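Lectin (Trichosanthes anguina, PDB 4HR6) binds galactose-type sugars through its beta-trefoil lectin chain and is a nontoxic three-chain homologue of type II ribosome-inactivating proteins. Local coordinates at residues I181-N186 and I204-C209. Numbering follows the deposited sequence.
Sequences IRVDDN and ITILNC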
ATOM      1  N   ILE C 181      -5.454 -11.956   9.720  1.00 38.88           N
ATOM      2  CA  ILE C 181      -4.055 -12.265   9.479  1.00 40.76           C
ATOM      3  C   ILE C 181      -3.795 -13.667   9.992  1.00 40.39           C
ATOM      4  O   ILE C 181      -3.926 -13.925  11.178  1.00 40.82           O
ATOM      5  CB  ILE C 181      -3.131 -11.269  10.197  1.00 39.95           C
ATOM      6  CG1 ILE C 181      -3.487  -9.845   9.767  1.00 40.35           C
ATOM      7  CG2 ILE C 181      -1.678 -11.605   9.866  1.00 39.93           C
ATOM      8  CD1 ILE C 181      -2.755  -8.747  10.518  1.00 41.30           C
ATOM      9  N   ARG C 182      -3.437 -14.566   9.091  1.00 42.10           N
ATOM     10  CA  ARG C 182      -3.357 -15.975   9.404  1.00 42.62           C
ATOM     11  C   ARG C 182      -1.961 -16.549   9.265  1.00 47.43           C
ATOM     12  O   ARG C 182      -1.159 -16.090   8.449  1.00 45.77           O
ATOM     13  CB  ARG C 182      -4.303 -16.757   8.501  1.00 42.27           C
ATOM     14  CG  ARG C 182      -5.725 -16.255   8.610  1.00 42.95           C
ATOM     15  CD  ARG C 182      -6.723 -17.239   8.063  1.00 41.79           C
ATOM     16  NE  ARG C 182      -8.066 -16.666   8.162  1.00 47.03           N
ATOM     17  CZ  ARG C 182      -9.193 -17.364   8.052  1.00 44.78           C
ATOM     18  NH1 ARG C 182      -9.150 -18.672   7.838  1.00 45.74           N
ATOM     19  NH2 ARG C 182     -10.359 -16.746   8.154  1.00 42.44           N
ATOM     20  N   VAL C 183      -1.697 -17.588  10.060  1.00 45.59           N
ATOM     21  CA  VAL C 183      -0.430 -18.299  10.031  1.00 43.98           C
ATOM     22  C   VAL C 183      -0.411 -19.038   8.702  1.00 46.65           C
ATOM     23  O   VAL C 183      -1.370 -19.725   8.348  1.00 45.46           O
ATOM     24  CB  VAL C 183      -0.285 -19.258  11.242  1.00 43.75           C
ATOM     25  CG1 VAL C 183       1.009 -20.045  11.167  1.00 44.11           C
ATOM     26  CG2 VAL C 183      -0.331 -18.463  12.542  1.00 44.05           C
ATOM     27  N   ASP C 184       0.667 -18.867   7.953  1.00 47.55           N
ATOM     28  CA  ASP C 184       0.687 -19.310   6.572  1.00 52.72           C
ATOM     29  C   ASP C 184       0.588 -20.825   6.506  1.00 55.40           C
ATOM     30  O   ASP C 184      -0.182 -21.358   5.708  1.00 56.25           O
ATOM     31  CB  ASP C 184       1.954 -18.802   5.870  1.00 52.41           C
ATOM     32  CG  ASP C 184       1.993 -19.145   4.400  1.00 51.70           C
ATOM     33  OD1 ASP C 184       0.927 -19.374   3.792  1.00 54.20           O
ATOM     34  OD2 ASP C 184       3.101 -19.160   3.844  1.00 54.02           O
ATOM     35  N   ASP C 185       1.353 -21.504   7.360  1.00 59.31           N
ATOM     36  CA  ASP C 185       1.334 -22.971   7.444  1.00 59.56           C
ATOM     37  C   ASP C 185       0.050 -23.548   8.057  1.00 57.90           C
ATOM     38  O   ASP C 185      -0.230 -24.729   7.871  1.00 56.63           O
ATOM     39  CB  ASP C 185       2.548 -23.486   8.233  1.00 62.48           C
ATOM     40  CG  ASP C 185       3.820 -23.562   7.384  1.00 69.51           C
ATOM     41  OD1 ASP C 185       3.780 -23.269   6.167  1.00 67.04           O
ATOM     42  OD2 ASP C 185       4.873 -23.926   7.949  1.00 76.62           O
ATOM     43  N   ASN C 186      -0.718 -22.727   8.773  1.00 56.32           N
ATOM     44  CA  ASN C 186      -1.980 -23.175   9.380  1.00 58.60           C
ATOM     45  C   ASN C 186      -3.085 -22.113   9.311  1.00 52.75           C
ATOM     46  O   ASN C 186      -3.153 -21.218  10.149  1.00 46.62           O
ATOM     47  CB  ASN C 186      -1.727 -23.592  10.839  1.00 59.90           C
ATOM     48  CG  ASN C 186      -2.869 -24.395  11.440  1.00 61.58           C
ATOM     49  OD1 ASN C 186      -3.996 -24.391  10.940  1.00 60.44           O
ATOM     50  ND2 ASN C 186      -2.576 -25.096  12.529  1.00 61.77           N
ATOM     51  N   ILE C 204      -1.490  -9.413  21.939  1.00 52.98           N
ATOM     52  CA  ILE C 204      -1.807 -10.071  20.685  1.00 49.90           C
ATOM     53  C   ILE C 204      -1.165 -11.437  20.663  1.00 46.83           C
ATOM     54  O   ILE C 204       0.022 -11.581  20.954  1.00 52.75           O
ATOM     55  CB  ILE C 204      -1.278  -9.292  19.448  1.00 49.37           C
ATOM     56  CG1 ILE C 204      -1.627  -7.801  19.514  1.00 47.65           C
ATOM     57  CG2 ILE C 204      -1.824  -9.916  18.159  1.00 49.37           C
ATOM     58  CD1 ILE C 204      -3.100  -7.503  19.578  1.00 50.91           C
ATOM     59  N   THR C 205      -1.938 -12.434  20.270  1.00 43.71           N
ATOM     60  CA  THR C 205      -1.464 -13.808  20.263  1.00 45.78           C
ATOM     61  C   THR C 205      -2.137 -14.498  19.086  1.00 42.91           C
ATOM     62  O   THR C 205      -2.850 -13.857  18.325  1.00 49.21           O
ATOM     63  CB  THR C 205      -1.777 -14.499  21.635  1.00 49.51           C
ATOM     64  OG1 THR C 205      -1.146 -15.783  21.710  1.00 49.40           O
ATOM     65  CG2 THR C 205      -3.295 -14.667  21.856  1.00 48.08           C
ATOM     66  N   ILE C 206      -1.912 -15.793  18.940  1.00 46.54           N
ATOM     67  CA  ILE C 206      -2.504 -16.591  17.877  1.00 49.25           C
ATOM     68  C   ILE C 206      -3.545 -17.546  18.444  1.00 54.60           C
ATOM     69  O   ILE C 206      -3.199 -18.423  19.249  1.00 58.76           O
ATOM     70  CB  ILE C 206      -1.422 -17.431  17.176  1.00 51.57           C
ATOM     71  CG1 ILE C 206      -0.252 -16.530  16.746  1.00 54.40           C
ATOM     72  CG2 ILE C 206      -2.015 -18.195  15.995  1.00 49.82           C
ATOM     73  CD1 ILE C 206       0.887 -17.278  16.088  1.00 56.44           C
ATOM     74  N   LEU C 207      -4.806 -17.394  18.025  1.00 54.92           N
ATOM     75  CA  LEU C 207      -5.886 -18.320  18.420  1.00 56.59           C
ATOM     76  C   LEU C 207      -6.615 -18.855  17.197  1.00 58.57           C
ATOM     77  O   LEU C 207      -6.353 -18.424  16.076  1.00 57.83           O
ATOM     78  CB  LEU C 207      -6.884 -17.636  19.357  1.00 56.43           C
ATOM     79  CG  LEU C 207      -6.270 -17.020  20.623  1.00 59.10           C
ATOM     80  CD1 LEU C 207      -7.263 -16.128  21.348  1.00 59.20           C
ATOM     81  CD2 LEU C 207      -5.735 -18.100  21.553  1.00 59.13           C
ATOM     82  N   ASN C 208      -7.516 -19.808  17.410  1.00 57.23           N
ATOM     83  CA  ASN C 208      -8.316 -20.353  16.313  1.00 58.39           C
ATOM     84  C   ASN C 208      -9.135 -19.235  15.681  1.00 53.22           C
ATOM     85  O   ASN C 208      -9.686 -18.396  16.385  1.00 49.17           O
ATOM     86  CB  ASN C 208      -9.253 -21.480  16.794  1.00 63.93           C
ATOM     87  CG  ASN C 208      -8.590 -22.848  16.773  1.00 69.75           C
ATOM     88  OD1 ASN C 208      -7.849 -23.211  17.688  1.00 76.54           O
ATOM     89  ND2 ASN C 208      -8.861 -23.620  15.727  1.00 73.52           N
ATOM     90  N   CYS C 209      -9.190 -19.209  14.351  1.00 51.98           N
ATOM     91  CA  CYS C 209     -10.026 -18.236  13.655  1.00 51.11           C
ATOM     92  C   CYS C 209     -11.491 -18.556  13.979  1.00 51.71           C
ATOM     93  O   CYS C 209     -11.944 -19.662  13.727  1.00 52.83           O
ATOM     94  CB  CYS C 209      -9.789 -18.292  12.134  1.00 47.52           C
ATOM     95  SG  CYS C 209      -8.110 -17.871  11.566  1.00 50.01           S
TER
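Strand 181-183 and the end of strand 201-208 run roughly crosswise and do not pair: CA of Val183 lies 8.3 Å from CA of Ile206, and no hydrogen bond crosses between the segments. Strand 189-194 links them, since its Leu189 and Val191 bond through their backbones to Val183 and Ile181 while the strand also pairs antiparallel with 201-208. After Val183 the chain turns, closed by a weak bond from Asn186 N to Val183 O (3.1 Å).

Two side-chain meetings carry the contact. Arg182 runs out extended from CG to NE, and Cys209 SG, disulfide-bonded to Cys190, sits over one face of its guanidinium, displaced toward the rim, 3.6 Å from NE. Val183 has CG1 anti to the backbone N (chi1 177°), which leaves CG2 beside that N to reach Ile206; this methyl lies 3.9 Å from both CG2 and CD1 of Ile206, the two side chains crossing at about a right angle. Trp173 touches both Val183 and Ile206, and Leu189 touches Ile206, so the patch joins strands 181-183 and 201-208 within the second ricin-type beta-trefoil domain.

The guanidinium is held from several directions: NE hydrogen-bonds Thr180 OG1, NH1 hydrogen-bonds Arg187 O, NH2 forms a salt bridge with Asp178 OD2, and Tyr176 adds a cation-pi contact. With each nitrogen partnered elsewhere, the disulfide sulfur meets a fixed, flat cation by van der Waals packing, probably with some polarisation.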